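Local coordinates for protein phenol hydroxylase component phL (Pseudomonas stutzeri, PDB 3U52) that probably forms a helical, structural subunit of the multicomponent monooxygenase that hydroxylates phenol, and binds xenon in an internal pocket, at residues D[218-223]-D[315-320]; D[225-230]-D[251-256]. All coordinates share one frame; numbering follows the deposited sequence.

Contact 1 of 2, residues D[218-223]-D[315-320]; sequences QNILID and AELSAR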
# COMPACT_ATOMS: atom_id res chain seq x y z
N GLN D 218 -37.00 12.60 5.29
CA GLN D 218 -36.17 12.32 4.11
C GLN D 218 -35.72 10.84 3.98
O GLN D 218 -35.97 10.17 2.96
CB GLN D 218 -34.92 13.23 4.11
CG GLN D 218 -34.03 13.02 2.85
CD GLN D 218 -34.79 13.41 1.55
OE1 GLN D 218 -34.85 14.57 1.24
NE2 GLN D 218 -35.30 12.45 0.78
N ASN D 219 -35.04 10.36 5.01
CA ASN D 219 -34.30 9.11 4.91
C ASN D 219 -35.12 7.86 5.21
O ASN D 219 -34.71 6.78 4.81
CB ASN D 219 -32.99 9.17 5.75
CG ASN D 219 -32.00 10.25 5.25
OD1 ASN D 219 -31.48 11.05 6.03
ND2 ASN D 219 -31.78 10.31 3.94
N ILE D 220 -36.27 8.01 5.91
CA ILE D 220 -37.17 6.89 6.19
C ILE D 220 -38.48 7.02 5.38
O ILE D 220 -38.80 6.16 4.55
CB ILE D 220 -37.56 6.75 7.74
CG1 ILE D 220 -36.35 6.82 8.70
CG2 ILE D 220 -38.42 5.47 7.99
CD1 ILE D 220 -35.22 5.91 8.33
N LEU D 221 -39.24 8.09 5.62
CA LEU D 221 -40.58 8.22 5.01
C LEU D 221 -40.59 8.44 3.49
O LEU D 221 -41.22 7.67 2.77
CB LEU D 221 -41.43 9.27 5.73
CG LEU D 221 -41.65 9.13 7.26
CD1 LEU D 221 -42.47 10.35 7.74
CD2 LEU D 221 -42.25 7.78 7.73
N ILE D 222 -39.89 9.43 2.97
CA ILE D 222 -39.89 9.64 1.52
C ILE D 222 -39.15 8.48 0.79
O ILE D 222 -39.72 7.82 -0.07
CB ILE D 222 -39.29 11.01 1.16
CG1 ILE D 222 -40.25 12.15 1.61
CG2 ILE D 222 -39.08 11.11 -0.33
CD1 ILE D 222 -39.58 13.49 1.73
N ASP D 223 -37.91 8.22 1.18
CA ASP D 223 -37.09 7.19 0.55
C ASP D 223 -37.70 5.80 0.71
O ASP D 223 -37.62 4.99 -0.20
CB ASP D 223 -35.66 7.20 1.12
CG ASP D 223 -34.88 8.48 0.73
OD1 ASP D 223 -35.39 9.37 -0.00
OD2 ASP D 223 -33.71 8.61 1.20
N ALA D 315 -47.54 -0.17 2.50
CA ALA D 315 -47.74 -1.29 3.41
C ALA D 315 -46.38 -1.79 3.86
O ALA D 315 -46.19 -2.11 5.02
CB ALA D 315 -48.52 -2.42 2.72
N GLU D 316 -45.43 -1.88 2.92
CA GLU D 316 -44.05 -2.26 3.25
C GLU D 316 -43.38 -1.30 4.26
O GLU D 316 -42.82 -1.74 5.27
CB GLU D 316 -43.23 -2.46 1.97
CG GLU D 316 -43.78 -3.60 1.06
CD GLU D 316 -43.19 -3.59 -0.37
OE1 GLU D 316 -43.73 -4.29 -1.28
OE2 GLU D 316 -42.18 -2.87 -0.60
N LEU D 317 -43.49 0.02 4.04
CA LEU D 317 -43.05 1.00 5.05
C LEU D 317 -43.75 0.84 6.41
O LEU D 317 -43.12 0.97 7.46
CB LEU D 317 -43.22 2.44 4.53
CG LEU D 317 -42.81 3.56 5.51
CD1 LEU D 317 -41.32 3.45 5.79
CD2 LEU D 317 -43.19 4.97 4.97
N SER D 318 -45.05 0.57 6.39
CA SER D 318 -45.82 0.34 7.61
C SER D 318 -45.28 -0.83 8.46
O SER D 318 -45.14 -0.70 9.69
CB SER D 318 -47.29 0.09 7.29
OG SER D 318 -48.06 0.27 8.46
N ALA D 319 -45.01 -1.95 7.77
CA ALA D 319 -44.44 -3.17 8.38
C ALA D 319 -43.11 -2.85 8.99
O ALA D 319 -42.81 -3.27 10.11
CB ALA D 319 -44.28 -4.27 7.34
N ARG D 320 -42.31 -2.07 8.25
CA ARG D 320 -41.01 -1.61 8.73
C ARG D 320 -41.15 -0.76 10.00
O ARG D 320 -40.48 -1.02 10.97
CB ARG D 320 -40.27 -0.89 7.59
CG ARG D 320 -38.91 -0.25 7.90
CD ARG D 320 -38.32 0.39 6.61
NE ARG D 320 -37.09 1.12 6.92
CZ ARG D 320 -36.48 1.97 6.09
NH1 ARG D 320 -36.99 2.19 4.88
NH2 ARG D 320 -35.36 2.57 6.47
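The helices bearing L221 and L317 run roughly antiparallel, with 144° between the directions of their short segments 218-223 and 315-320, and their axes come no closer than 10.7 Å. At that spacing the gap is bridged by long side chains, with no hydrogen bond across it. L317 enters as a fork: its CG lies anti to the backbone N (chi1 179°), which brings its two methyls up against segment 218-223. One prong, CD2, meets L221 CD2 at 4.0 Å; the other, CD1, lies 3.9 Å from the carbonyl O of I220 and also touches the CG2 branch of that isoleucine. Replacing L317 with an alanine would probably open a gap between helix 307-322 and the I220-L221 pair, leaving both residues without their shared partner. R320, one turn further on, reaches across with an extended chain. I220 CG2 sits over one face of its guanidinium, while I220 CD1 approaches R320 NH2 to 3.8 Å. The rotation of this arginine is also set from outside, since its NE is hydrogen-bonded to N265 of helix 251-274. Helix 211-240 is itself distorted here: D223 N bonds to Q218 O at 3.3 Å, a five-residue step that marks a pi-type turn. The turn is spanned by a second link, from Q218 NE2 to D223 OD1 at 3.2 Å, in which the donor rises above the carboxylate plane. D223 OD2 forms a salt bridge with R160. Such leucine, isoleucine and arginine packing joins helix 307-322 to the core helix 211-240 of an all-helical bundle, consistent with the ferritin-like fold of hydroxylase subunits in this family.

Contact 2 of 2, residues D[225-230]-D[251-256]; sequences MMYPLV and EFMRDW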
# COMPACT_ATOMS: atom_id res chain seq x y z
N MET D 225 -40.69 4.81 0.73
CA MET D 225 -41.82 4.55 -0.15
C MET D 225 -41.37 4.77 -1.58
O MET D 225 -41.70 3.96 -2.45
CB MET D 225 -42.98 5.51 0.18
CG MET D 225 -44.04 4.93 1.12
SD MET D 225 -45.45 6.06 1.30
CE MET D 225 -44.78 7.23 2.48
N MET D 226 -40.60 5.85 -1.81
CA MET D 226 -40.15 6.19 -3.17
C MET D 226 -39.28 5.13 -3.87
O MET D 226 -39.51 4.80 -5.04
CB MET D 226 -39.40 7.52 -3.18
CG MET D 226 -38.89 7.90 -4.55
SD MET D 226 -38.28 9.58 -4.55
CE MET D 226 -36.76 9.32 -3.59
N TYR D 227 -38.24 4.69 -3.17
CA TYR D 227 -37.31 3.73 -3.76
C TYR D 227 -38.00 2.42 -4.15
O TYR D 227 -37.82 1.99 -5.27
CB TYR D 227 -36.07 3.54 -2.85
CG TYR D 227 -35.03 4.55 -3.22
CD1 TYR D 227 -35.14 5.86 -2.79
CD2 TYR D 227 -33.97 4.21 -4.08
CE1 TYR D 227 -34.21 6.81 -3.16
CE2 TYR D 227 -33.02 5.15 -4.46
CZ TYR D 227 -33.16 6.44 -4.00
OH TYR D 227 -32.23 7.36 -4.36
N PRO D 228 -38.78 1.79 -3.24
CA PRO D 228 -39.54 0.61 -3.72
C PRO D 228 -40.48 0.91 -4.89
O PRO D 228 -40.49 0.16 -5.86
CB PRO D 228 -40.31 0.13 -2.48
CG PRO D 228 -39.42 0.66 -1.27
CD PRO D 228 -39.01 2.03 -1.79
N LEU D 229 -41.23 2.01 -4.82
CA LEU D 229 -42.17 2.33 -5.90
C LEU D 229 -41.45 2.46 -7.23
O LEU D 229 -41.86 1.88 -8.23
CB LEU D 229 -42.95 3.63 -5.62
CG LEU D 229 -43.93 4.10 -6.71
CD1 LEU D 229 -45.06 3.10 -6.93
CD2 LEU D 229 -44.49 5.47 -6.32
N VAL D 230 -40.38 3.23 -7.23
CA VAL D 230 -39.66 3.55 -8.47
C VAL D 230 -38.73 2.42 -8.98
O VAL D 230 -38.82 2.01 -10.16
CB VAL D 230 -38.91 4.89 -8.36
CG1 VAL D 230 -38.16 5.18 -9.68
CG2 VAL D 230 -39.88 6.03 -8.08
N GLU D 251 -29.38 -0.18 -11.41
CA GLU D 251 -29.04 -1.23 -10.46
C GLU D 251 -28.25 -0.60 -9.31
O GLU D 251 -28.34 -1.03 -8.18
CB GLU D 251 -28.27 -2.39 -11.14
CG GLU D 251 -28.04 -3.67 -10.26
CD GLU D 251 -29.31 -4.49 -9.90
OE1 GLU D 251 -30.41 -4.31 -10.50
OE2 GLU D 251 -29.20 -5.35 -9.01
N PHE D 252 -27.45 0.42 -9.60
CA PHE D 252 -26.75 1.12 -8.55
C PHE D 252 -27.75 1.52 -7.42
O PHE D 252 -27.50 1.30 -6.24
CB PHE D 252 -26.01 2.34 -9.14
CG PHE D 252 -25.19 3.08 -8.12
CD1 PHE D 252 -23.81 2.81 -7.99
CD2 PHE D 252 -25.77 4.06 -7.29
CE1 PHE D 252 -23.00 3.51 -7.04
CE2 PHE D 252 -25.00 4.77 -6.33
CZ PHE D 252 -23.61 4.47 -6.19
N MET D 253 -28.91 2.06 -7.82
CA MET D 253 -29.91 2.59 -6.88
C MET D 253 -30.54 1.47 -6.06
O MET D 253 -30.82 1.66 -4.87
CB MET D 253 -31.03 3.33 -7.64
CG MET D 253 -30.66 4.67 -8.26
SD MET D 253 -29.51 4.61 -9.63
CE MET D 253 -30.33 5.80 -10.72
N ARG D 254 -30.79 0.31 -6.67
CA ARG D 254 -31.30 -0.83 -5.87
C ARG D 254 -30.31 -1.38 -4.84
O ARG D 254 -30.69 -1.66 -3.68
CB ARG D 254 -31.86 -1.97 -6.75
CG ARG D 254 -33.21 -1.64 -7.40
CD ARG D 254 -33.72 -2.82 -8.30
NE ARG D 254 -32.86 -2.96 -9.48
CZ ARG D 254 -33.01 -2.23 -10.58
NH1 ARG D 254 -34.01 -1.37 -10.64
NH2 ARG D 254 -32.15 -2.37 -11.61
N ASP D 255 -29.05 -1.55 -5.26
CA ASP D 255 -27.99 -1.95 -4.34
C ASP D 255 -27.80 -0.91 -3.22
O ASP D 255 -27.67 -1.28 -2.04
CB ASP D 255 -26.66 -2.14 -5.12
CG ASP D 255 -26.62 -3.47 -5.93
OD1 ASP D 255 -27.52 -4.33 -5.71
OD2 ASP D 255 -25.71 -3.65 -6.81
N TRP D 256 -27.74 0.37 -3.59
CA TRP D 256 -27.61 1.47 -2.61
C TRP D 256 -28.73 1.42 -1.55
O TRP D 256 -28.48 1.47 -0.33
CB TRP D 256 -27.60 2.86 -3.31
CG TRP D 256 -27.62 3.98 -2.32
CD1 TRP D 256 -26.54 4.50 -1.66
CD2 TRP D 256 -28.79 4.65 -1.77
NE1 TRP D 256 -26.95 5.48 -0.78
CE2 TRP D 256 -28.31 5.61 -0.83
CE3 TRP D 256 -30.17 4.59 -2.04
CZ2 TRP D 256 -29.17 6.47 -0.13
CZ3 TRP D 256 -31.03 5.43 -1.31
CH2 TRP D 256 -30.52 6.35 -0.36
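Y227 and W256 meet in the interior of the helical bundle, where helices 211-240 and 251-274 of the ferritin-like fold expected for this family pass each other. The indole presents the CE3-CZ3 side of its six-membered ring over one face of the phenol ring, displaced toward the rim, so that W256 CZ3 comes within 3.6 Å of Y227 CZ. The planes are inclined at 47° and the centroids of the Y227 ring and the W256 six-membered ring lie 5.1 Å apart, an inclined aromatic pairing. The indole gets there because W256 holds its CG anti to the backbone N (chi1 174°). M253, one turn earlier, adds a smaller touch: its CB lies 4.2 Å from Y227 CE2, after which the chain bends twice and carries the thioether away.

Both aromatic groups are anchored at their polar ends by carboxylates of neighbouring helices, Y227 OH being hydrogen-bonded to E130 on helix 126-143 and W256 NE1 to D159 on helix 147-175. Further out, the ring of Y257 lies almost parallel to that of Y227, and these two tyrosines, with D232, line a pocket in which xenon is bound, about 4 Å from the side chain of Y227.

The backbone near Y227 is kinked, P228 having no N-H to give to the preceding turn. Toward the start of helix 251-274, R254 NH1 bonds to Y231 O, a polar tie to helix 211-240, while E251 packs on F101 of a neighbouring subunit. R254 also forms a salt bridge with E251, side-on: R254 NH2 at 2.8 Å and R254 NE at 3.0 Å both reach E251 OE1, from the same face of the carboxylate.

Helix 211-240 serves both contacts with successive turns, and contact 2 is nested within the chain loop that contact 1 closes. Their centres are 12 Å apart, yet they touch directly: L317 CD2 packs against M225 CE at 3.7 Å, and W256 CH2 comes within 4.2 Å of D223 OD2. R160 connects them again, pairing with D223 and packing on Y227. Contact 2 lies at the xenon pocket, where the side chain of Y227 is about 4 Å from a bound xenon, whereas the side chain of R320 in contact 1 is about 10 Å from one. R320 still touches Y257, a pocket residue, consistent with contact 1 lying in the layer behind that wall.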